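Local coordinates for protein phosphonate monoester hydrolase (Ruegeria pomeroyi, PDB 4UPK) that is a member of the sulfatase family within the alkaline phosphatase clan, an alpha/beta enzyme with a central mixed sheet and a smaller antiparallel one, at residues A387-D393 and W427-F432; Q43-D47 and A366-P371; Y76-N80 and S431-L435. All coordinates share one frame; numbering follows the deposited sequence.

Contact 1. Residues A387-D393 and W427-F432; sequences APTESID and WRQYSF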
loop_
_atom_site.group_PDB
_atom_site.type_symbol
_atom_site.label_atom_id
_atom_site.label_comp_id
_atom_site.label_asym_id
_atom_site.label_seq_id
_atom_site.Cartn_x
_atom_site.Cartn_y
_atom_site.Cartn_z
ATOM N N ALA A 387 -28.864 27.777 15.546
ATOM C CA ALA A 387 -28.859 27.119 14.232
ATOM C C ALA A 387 -28.596 25.611 14.372
ATOM O O ALA A 387 -27.869 25.231 15.288
ATOM C CB ALA A 387 -27.790 27.742 13.346
ATOM N N PRO A 388 -29.155 24.730 13.500
ATOM C CA PRO A 388 -28.855 23.285 13.627
ATOM C C PRO A 388 -27.394 22.981 13.300
ATOM O O PRO A 388 -26.885 23.332 12.231
ATOM C CB PRO A 388 -29.802 22.616 12.605
ATOM C CG PRO A 388 -30.765 23.665 12.205
ATOM C CD PRO A 388 -30.049 24.976 12.351
ATOM N N THR A 389 -26.715 22.357 14.249
ATOM C CA THR A 389 -25.320 21.942 14.099
ATOM C C THR A 389 -25.271 20.434 14.239
ATOM O O THR A 389 -26.162 19.835 14.847
ATOM C CB THR A 389 -24.342 22.750 14.997
ATOM O OG1 THR A 389 -24.658 22.548 16.368
ATOM C CG2 THR A 389 -24.331 24.256 14.677
ATOM N N GLU A 390 -24.261 19.815 13.611
ATOM C CA GLU A 390 -24.095 18.372 13.578
ATOM C C GLU A 390 -22.732 17.965 14.089
ATOM O O GLU A 390 -21.790 18.745 14.015
ATOM C CB GLU A 390 -24.330 17.861 12.150
ATOM C CG GLU A 390 -25.789 17.933 11.733
ATOM C CD GLU A 390 -26.101 17.505 10.324
ATOM O OE1 GLU A 390 -25.141 17.244 9.573
ATOM O OE2 GLU A 390 -27.298 17.436 9.964
ATOM N N SER A 391 -22.632 16.724 14.602
ATOM C CA SER A 391 -21.402 16.166 15.179
ATOM C C SER A 391 -20.227 16.150 14.189
ATOM O O SER A 391 -19.066 16.217 14.597
ATOM C CB SER A 391 -21.677 14.772 15.741
ATOM O OG SER A 391 -22.133 13.900 14.722
ATOM N N ILE A 392 -20.545 16.079 12.879
ATOM C CA ILE A 392 -19.595 16.067 11.764
ATOM C C ILE A 392 -18.942 17.433 11.513
ATOM O O ILE A 392 -17.971 17.509 10.774
ATOM C CB ILE A 392 -20.265 15.487 10.492
ATOM C CG1 ILE A 392 -21.504 16.322 10.066
ATOM C CG2 ILE A 392 -20.592 14.008 10.696
ATOM C CD1 ILE A 392 -21.951 16.105 8.644
ATOM N N ASP A 393 -19.467 18.502 12.153
ATOM C CA ASP A 393 -18.957 19.874 12.053
ATOM C C ASP A 393 -17.737 20.133 12.947
ATOM O O ASP A 393 -17.105 21.179 12.828
ATOM C CB ASP A 393 -20.069 20.877 12.417
ATOM C CG ASP A 393 -21.293 20.869 11.526
ATOM O OD1 ASP A 393 -21.211 20.314 10.389
ATOM O OD2 ASP A 393 -22.330 21.416 11.949
ATOM N N TRP A 427 -26.191 28.167 5.561
ATOM C CA TRP A 427 -26.115 27.161 6.625
ATOM C C TRP A 427 -27.317 26.236 6.598
ATOM O O TRP A 427 -28.344 26.546 6.001
ATOM C CB TRP A 427 -25.963 27.824 8.016
ATOM C CG TRP A 427 -25.481 26.878 9.079
ATOM C CD1 TRP A 427 -26.230 26.295 10.064
ATOM C CD2 TRP A 427 -24.152 26.346 9.216
ATOM N NE1 TRP A 427 -25.465 25.394 10.771
ATOM C CE2 TRP A 427 -24.182 25.408 10.274
ATOM C CE3 TRP A 427 -22.947 26.544 8.525
ATOM C CZ2 TRP A 427 -23.037 24.696 10.678
ATOM C CZ3 TRP A 427 -21.823 25.833 8.915
ATOM C CH2 TRP A 427 -21.869 24.931 9.990
ATOM N N ARG A 428 -27.181 25.107 7.275
ATOM C CA ARG A 428 -28.177 24.062 7.494
ATOM C C ARG A 428 -29.506 24.634 7.954
ATOM O O ARG A 428 -29.496 25.549 8.774
ATOM C CB ARG A 428 -27.665 23.224 8.659
ATOM C CG ARG A 428 -27.751 21.775 8.414
ATOM C CD ARG A 428 -27.111 21.087 9.568
ATOM N NE ARG A 428 -25.838 20.537 9.140
ATOM C CZ ARG A 428 -24.657 20.908 9.610
ATOM N NH1 ARG A 428 -24.572 21.831 10.564
ATOM N NH2 ARG A 428 -23.553 20.330 9.162
ATOM N N GLN A 429 -30.637 24.085 7.473
ATOM C CA GLN A 429 -31.963 24.484 7.958
ATOM C C GLN A 429 -32.698 23.309 8.651
ATOM O O GLN A 429 -33.814 23.446 9.159
ATOM C CB GLN A 429 -32.780 25.174 6.871
ATOM C CG GLN A 429 -32.293 26.610 6.662
ATOM C CD GLN A 429 -33.154 27.372 5.710
ATOM O OE1 GLN A 429 -32.872 27.444 4.508
ATOM N NE2 GLN A 429 -34.217 27.970 6.232
ATOM N N TYR A 430 -32.021 22.158 8.683
ATOM C CA TYR A 430 -32.474 20.907 9.269
ATOM C C TYR A 430 -31.236 20.109 9.675
ATOM O O TYR A 430 -30.156 20.350 9.147
ATOM C CB TYR A 430 -33.318 20.091 8.247
ATOM C CG TYR A 430 -32.553 19.657 7.022
ATOM C CD1 TYR A 430 -31.789 18.491 7.029
ATOM C CD2 TYR A 430 -32.555 20.426 5.866
ATOM C CE1 TYR A 430 -31.044 18.106 5.915
ATOM C CE2 TYR A 430 -31.822 20.051 4.744
ATOM C CZ TYR A 430 -31.070 18.886 4.769
ATOM O OH TYR A 430 -30.329 18.541 3.658
ATOM N N SER A 431 -31.395 19.136 10.574
ATOM C CA SER A 431 -30.304 18.239 10.955
ATOM C C SER A 431 -30.664 16.816 10.508
ATOM O O SER A 431 -31.832 16.489 10.266
ATOM C CB SER A 431 -29.983 18.332 12.450
ATOM O OG SER A 431 -31.050 17.835 13.242
ATOM N N PHE A 432 -29.651 15.993 10.335
ATOM C CA PHE A 432 -29.825 14.648 9.826
ATOM C C PHE A 432 -29.073 13.594 10.683
ATOM O O PHE A 432 -27.872 13.741 10.950
ATOM C CB PHE A 432 -29.343 14.635 8.352
ATOM C CG PHE A 432 -29.445 13.313 7.644
ATOM C CD1 PHE A 432 -30.622 12.939 7.004
ATOM C CD2 PHE A 432 -28.350 12.462 7.573
ATOM C CE1 PHE A 432 -30.705 11.738 6.317
ATOM C CE2 PHE A 432 -28.431 11.266 6.883
ATOM C CZ PHE A 432 -29.612 10.901 6.276
HETATM O O HOH W 1 -28.179 18.582 7.479
#

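Contact 2. Residues Q43-D47 and A366-P371; sequences QLRAD and AAYHTP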
loop_
_atom_site.group_PDB
_atom_site.type_symbol
_atom_site.label_atom_id
_atom_site.label_comp_id
_atom_site.label_asym_id
_atom_site.label_seq_id
_atom_site.Cartn_x
_atom_site.Cartn_y
_atom_site.Cartn_z
ATOM N N GLN A 43 -22.350 9.822 26.636
ATOM C CA GLN A 43 -23.755 9.747 27.055
ATOM C C GLN A 43 -24.367 10.910 27.831
ATOM O O GLN A 43 -25.461 10.734 28.354
ATOM C CB GLN A 43 -24.043 8.384 27.726
ATOM C CG GLN A 43 -25.156 7.588 27.078
ATOM C CD GLN A 43 -24.964 6.088 27.158
ATOM O OE1 GLN A 43 -25.614 5.394 27.933
ATOM N NE2 GLN A 43 -24.086 5.543 26.335
ATOM N N LEU A 44 -23.718 12.096 27.884
ATOM C CA LEU A 44 -24.273 13.277 28.572
ATOM C C LEU A 44 -25.376 13.986 27.749
ATOM O O LEU A 44 -25.121 14.431 26.626
ATOM C CB LEU A 44 -23.181 14.264 29.060
ATOM C CG LEU A 44 -23.631 15.422 30.014
ATOM C CD1 LEU A 44 -24.138 14.912 31.344
ATOM C CD2 LEU A 44 -22.526 16.452 30.216
ATOM N N ARG A 45 -26.609 14.060 28.306
ATOM C CA ARG A 45 -27.757 14.692 27.638
ATOM C C ARG A 45 -27.569 16.190 27.555
ATOM O O ARG A 45 -27.010 16.776 28.480
ATOM C CB ARG A 45 -29.065 14.405 28.400
ATOM C CG ARG A 45 -29.603 12.994 28.232
ATOM C CD ARG A 45 -30.663 12.681 29.270
ATOM N NE ARG A 45 -31.873 13.480 29.081
ATOM C CZ ARG A 45 -33.067 12.990 28.757
ATOM N NH1 ARG A 45 -33.228 11.690 28.558
ATOM N NH2 ARG A 45 -34.109 13.800 28.625
ATOM N N ALA A 46 -28.044 16.809 26.455
ATOM C CA ALA A 46 -28.013 18.259 26.260
ATOM C C ALA A 46 -28.838 18.975 27.360
ATOM O O ALA A 46 -28.394 20.009 27.863
ATOM C CB ALA A 46 -28.558 18.620 24.886
ATOM N N ASP A 47 -29.999 18.396 27.753
ATOM C CA ASP A 47 -30.896 18.970 28.767
ATOM C C ASP A 47 -30.366 19.000 30.211
ATOM O O ASP A 47 -30.976 19.632 31.065
ATOM C CB ASP A 47 -32.339 18.425 28.654
ATOM C CG ASP A 47 -32.586 16.970 29.043
ATOM O OD1 ASP A 47 -31.608 16.268 29.399
ATOM O OD2 ASP A 47 -33.753 16.541 28.999
ATOM N N ALA A 366 -33.628 12.910 22.477
ATOM C CA ALA A 366 -32.819 12.700 23.685
ATOM C C ALA A 366 -31.613 11.758 23.450
ATOM O O ALA A 366 -30.588 11.913 24.106
ATOM C CB ALA A 366 -33.693 12.216 24.843
ATOM N N ALA A 367 -31.716 10.853 22.456
ATOM C CA ALA A 367 -30.639 9.924 22.081
ATOM C C ALA A 367 -29.525 10.594 21.232
ATOM O O ALA A 367 -28.443 10.018 21.111
ATOM C CB ALA A 367 -31.225 8.732 21.331
ATOM N N TYR A 368 -29.790 11.801 20.656
ATOM C CA TYR A 368 -28.898 12.516 19.727
ATOM C C TYR A 368 -28.528 13.909 20.154
ATOM O O TYR A 368 -27.415 14.322 19.859
ATOM C CB TYR A 368 -29.489 12.576 18.284
ATOM C CG TYR A 368 -29.850 11.224 17.724
ATOM C CD1 TYR A 368 -31.089 10.651 17.984
ATOM C CD2 TYR A 368 -28.967 10.525 16.898
ATOM C CE1 TYR A 368 -31.419 9.384 17.506
ATOM C CE2 TYR A 368 -29.293 9.262 16.399
ATOM C CZ TYR A 368 -30.519 8.692 16.718
ATOM O OH TYR A 368 -30.881 7.447 16.261
ATOM N N HIS A 369 -29.463 14.657 20.773
ATOM C CA HIS A 369 -29.239 16.028 21.251
ATOM C C HIS A 369 -28.090 16.046 22.298
ATOM O O HIS A 369 -28.174 15.421 23.363
ATOM C CB HIS A 369 -30.537 16.646 21.810
ATOM C CG HIS A 369 -30.515 18.144 21.881
ATOM N ND1 HIS A 369 -31.531 18.850 22.500
ATOM C CD2 HIS A 369 -29.610 19.025 21.396
ATOM C CE1 HIS A 369 -31.217 20.128 22.365
ATOM N NE2 HIS A 369 -30.066 20.281 21.713
ATOM N N THR A 370 -26.981 16.684 21.930
ATOM C CA THR A 370 -25.768 16.711 22.753
ATOM C C THR A 370 -25.253 18.114 23.026
ATOM O O THR A 370 -25.406 18.994 22.180
ATOM C CB THR A 370 -24.684 15.806 22.156
ATOM O OG1 THR A 370 -24.615 16.003 20.743
ATOM C CG2 THR A 370 -24.948 14.367 22.420
ATOM N N PRO A 371 -24.639 18.345 24.213
ATOM C CA PRO A 371 -24.085 19.673 24.480
ATOM C C PRO A 371 -22.827 19.921 23.641
ATOM O O PRO A 371 -22.137 18.977 23.258
ATOM C CB PRO A 371 -23.775 19.634 25.979
ATOM C CG PRO A 371 -23.502 18.181 26.274
ATOM C CD PRO A 371 -24.390 17.408 25.335
HETATM O O HOH W 2 -29.889 14.333 24.907
#

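Contact 3. Residues Y76-N80 and S431-L435; sequences YSVTN and SFSEL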
loop_
_atom_site.group_PDB
_atom_site.type_symbol
_atom_site.label_atom_id
_atom_site.label_comp_id
_atom_site.label_asym_id
_atom_site.label_seq_id
_atom_site.Cartn_x
_atom_site.Cartn_y
_atom_site.Cartn_z
ATOM N N TYR A 76 -26.744 17.973 17.269
ATOM C CA TYR A 76 -27.179 16.585 17.213
ATOM C C TYR A 76 -26.135 15.653 16.675
ATOM O O TYR A 76 -25.427 15.991 15.734
ATOM C CB TYR A 76 -28.475 16.475 16.367
ATOM C CG TYR A 76 -29.661 17.178 16.990
ATOM C CD1 TYR A 76 -29.848 18.550 16.832
ATOM C CD2 TYR A 76 -30.592 16.480 17.753
ATOM C CE1 TYR A 76 -30.873 19.226 17.500
ATOM C CE2 TYR A 76 -31.653 17.143 18.382
ATOM C CZ TYR A 76 -31.787 18.517 18.246
ATOM O OH TYR A 76 -32.825 19.204 18.839
ATOM N N SER A 77 -26.061 14.449 17.265
ATOM C CA SER A 77 -25.202 13.372 16.773
ATOM C C SER A 77 -25.809 12.930 15.407
ATOM O O SER A 77 -27.035 12.876 15.296
ATOM C CB SER A 77 -25.214 12.208 17.760
ATOM O OG SER A 77 -24.397 11.164 17.263
ATOM N N VAL A 78 -24.984 12.674 14.371
ATOM C CA VAL A 78 -25.485 12.260 13.053
ATOM C C VAL A 78 -25.708 10.756 12.977
ATOM O O VAL A 78 -26.259 10.250 11.994
ATOM C CB VAL A 78 -24.668 12.798 11.842
ATOM C CG1 VAL A 78 -24.432 14.293 11.951
ATOM C CG2 VAL A 78 -23.348 12.040 11.662
ATOM N N THR A 79 -25.267 10.029 14.003
ATOM C CA THR A 79 -25.454 8.583 14.040
ATOM C C THR A 79 -25.333 8.019 15.419
ATOM O O THR A 79 -24.892 8.713 16.320
ATOM C CB THR A 79 -24.666 7.825 12.947
ATOM O OG1 THR A 79 -25.115 6.470 12.897
ATOM C CG2 THR A 79 -23.183 7.891 13.149
ATOM N N ASN A 80 -25.705 6.748 15.565
ATOM C CA ASN A 80 -25.657 6.013 16.812
ATOM C C ASN A 80 -25.482 4.494 16.549
ATOM O O ASN A 80 -25.838 4.005 15.453
ATOM C CB ASN A 80 -26.936 6.279 17.613
ATOM C CG ASN A 80 -26.737 7.222 18.755
ATOM O OD1 ASN A 80 -25.820 7.060 19.547
ATOM N ND2 ASN A 80 -27.637 8.170 18.915
ATOM N N SER A 431 -31.395 19.136 10.574
ATOM C CA SER A 431 -30.304 18.239 10.955
ATOM C C SER A 431 -30.664 16.816 10.508
ATOM O O SER A 431 -31.832 16.489 10.266
ATOM C CB SER A 431 -29.983 18.332 12.450
ATOM O OG SER A 431 -31.050 17.835 13.242
ATOM N N PHE A 432 -29.651 15.993 10.335
ATOM C CA PHE A 432 -29.825 14.648 9.826
ATOM C C PHE A 432 -29.073 13.594 10.683
ATOM O O PHE A 432 -27.872 13.741 10.950
ATOM C CB PHE A 432 -29.343 14.635 8.352
ATOM C CG PHE A 432 -29.445 13.313 7.644
ATOM C CD1 PHE A 432 -30.622 12.939 7.004
ATOM C CD2 PHE A 432 -28.350 12.462 7.573
ATOM C CE1 PHE A 432 -30.705 11.738 6.317
ATOM C CE2 PHE A 432 -28.431 11.266 6.883
ATOM C CZ PHE A 432 -29.612 10.901 6.276
ATOM N N SER A 433 -29.773 12.522 11.056
ATOM C CA SER A 433 -29.199 11.410 11.821
ATOM C C SER A 433 -29.534 10.070 11.182
ATOM O O SER A 433 -30.523 9.955 10.483
ATOM C CB SER A 433 -29.665 11.431 13.281
ATOM O OG SER A 433 -29.325 12.661 13.890
ATOM N N GLU A 434 -28.703 9.065 11.422
ATOM C CA GLU A 434 -28.875 7.714 10.905
ATOM C C GLU A 434 -28.695 6.665 12.009
ATOM O O GLU A 434 -27.983 6.888 12.995
ATOM C CB GLU A 434 -27.872 7.425 9.775
ATOM C CG GLU A 434 -28.113 8.190 8.492
ATOM C CD GLU A 434 -27.103 7.852 7.418
ATOM O OE1 GLU A 434 -27.281 6.819 6.734
ATOM O OE2 GLU A 434 -26.056 8.530 7.364
ATOM N N LEU A 435 -29.314 5.500 11.814
ATOM C CA LEU A 435 -29.195 4.372 12.738
ATOM C C LEU A 435 -29.257 3.111 11.912
ATOM O O LEU A 435 -29.737 3.143 10.784
ATOM C CB LEU A 435 -30.343 4.415 13.792
ATOM C CG LEU A 435 -30.222 3.519 15.036
ATOM C CD1 LEU A 435 -29.233 4.090 16.048
ATOM C CD2 LEU A 435 -31.584 3.356 15.716
HETATM O O HOH W 3 -27.826 15.658 13.326
HETATM O O HOH W 4 -25.074 10.155 9.478
#

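Contact 1. Residues A387-D393 and W427-F432
P388 O is gripped by two side chains of 427-432. W427 NE1 donates to it at 2.9 Å and R428 NH1 at 3.2 Å, the two nitrogens arriving from opposite faces of the carbonyl plane. With CG anti to the backbone N (chi1 -163°), the NE1 edge of the W427 indole faces the P388 carbonyl; CD1 also rests on A387 CB, 3.9 Å away.

The guanidinium of R428 meets two acids in different ways. A bend at chi3 brings it under E390 on one face and edge-on to D393. D393 is held end-on, the two flat groups nearly coplanar at 23°: NH2 meets OD1 at 2.6 Å and NH1 meets OD2 at 2.7 Å, each oxygen using its syn lone pair. The E390 carboxylate, on an extended chain, is stacked at 28° to the guanidinium, and R428 NE to E390 OE1 is a longer salt bridge of 3.4 Å. Y94 OH holds the same OE1, while OE2 accepts F432 N at 2.8 Å, on the anti side but well out of the carboxylate plane, and a water that also donates to Y430 O.

D393 is positioned from its own segment, E390 N reaching OD2 from above the carboxylate plane at 3.0 Å; OD1 also accepts R413 N. In this buried setting the opposite charges probably offset one another. Proline suits position 388: its compact apolar ring packs on backbone, CG on the Q429-Y430 peptide and CD near R428 O.

The salt-bridge network joins strand 388-390 and the 3-10 turn after it to the loop leading into strand 431-436, and F432 N ties in the strand itself, linking the large and small sheets characteristic of the sulfatase fold.

Contact 2. Residues Q43-D47 and A366-P371
H369 lies with one imidazole face beneath the methyl group of A46. Following the side chain outward, CB comes first, 4.2 Å from A46 CB. CG is anti to the backbone N (chi1 -160°), a turn that carries the ring under the methyl, with CG itself 3.6 Å from A46 CB. The remaining ring atoms lie at similar range, for A46 CB stands 3.6 Å from the H369 centroid and only 10° off the ring normal, a CH-pi contact. At the tip, NE2 is hydrogen-bonded to R73 O. A flat imidazole suits the place, offering one face to A46 and the other to the stacked ring of Y76 while NE2 still reaches its carbonyl. Alanine suits position 46: one methyl covers the centre of the ring face, and with no longer side chain its backbone can come close to H369.

That closeness is seen at A46 N, which makes a weak, long hydrogen bond to H369 O at 3.4 Å. A water donates to H369 O and A366 O, linking the two carbonyls. P371 sets CD against L44 O at 3.3 Å.

Arginine at 45 can bond at its edge while its face packs: NH1 lies 3.8 Å from A366 CB, and D47 is gripped side-on through NE and NH2 along two nearly straight bonds. D354 and E350 O are further partners.

T370 is bonded through its backbone to H75 of strand 70-76, and the methyl-on-imidazole packing sits beside the mixed sheet, between the start of helix 46-49 and the loop entering strand 372-375.

Contact 3. Residues Y76-N80 and S431-L435
T79 and S433 turn their hydroxyls across the gap between 76-80 and 431-435: T79 OG1 lies opposite the backbone N (chi1 -169°), and S433 OG lies beside its own N (chi1 -57°). Each thereby meets a main-chain carbonyl of the other segment. The frame is the outermost strand, within the chain, of the four-stranded antiparallel sheet of a sulfatase fold, with the 76-80 loop running alongside it in nearly the same direction, 10° apart.

S433 OG donates to S77 O at 2.7 Å, in the carbonyl plane, and also takes R463 NH1. Serine suits this position, since a small hydroxyl can give to one segment while accepting from a neighbouring strand. V78 O is next: E434 N approaches it at 2.8 Å from well above the carbonyl plane, and S433 CA adds a CA-H...O contact. A water donates both to V78 O, 2.8 Å away, and to E434 OE2, tying the glutamate tip to the loop; M96 N is a further partner of that oxygen.

One residue on, T79 OG1 donates to E434 O at 2.9 Å, again from above the carbonyl plane, and N80 N adds a weak bond to the same oxygen. The amide end of N80 faces elsewhere, ND2 being held by A367 O. V78 packs on the strand backbone, its CB 3.5 Å from F432 O.

At the far end a methyl does the touching: L435 CD1 lies 3.5 Å from N80 CB and 3.4 Å from N80 O.

How the contacts relate
Contacts 1 and 3 share S431 and F432 and both use strand 431-436, their centres about 10 Å apart. They also touch where strands 70-76 and 388-390 pair: T389 O to Y76 N and S391 N to Y76 O, each 3.1 Å, are probable hydrogen bonds, and beyond the strands I392 CG2 packs on V78 CG2. Contact 2 also touches contact 3, its centre about 12 Å away: Y368 O to S77 N at 2.9 Å is a probable hydrogen bond, and H369 CB packs on Y76 CE2. Contacts 1 and 2 do not touch, nearest atoms being about 6 Å apart; segment 76-80 touches residues of both.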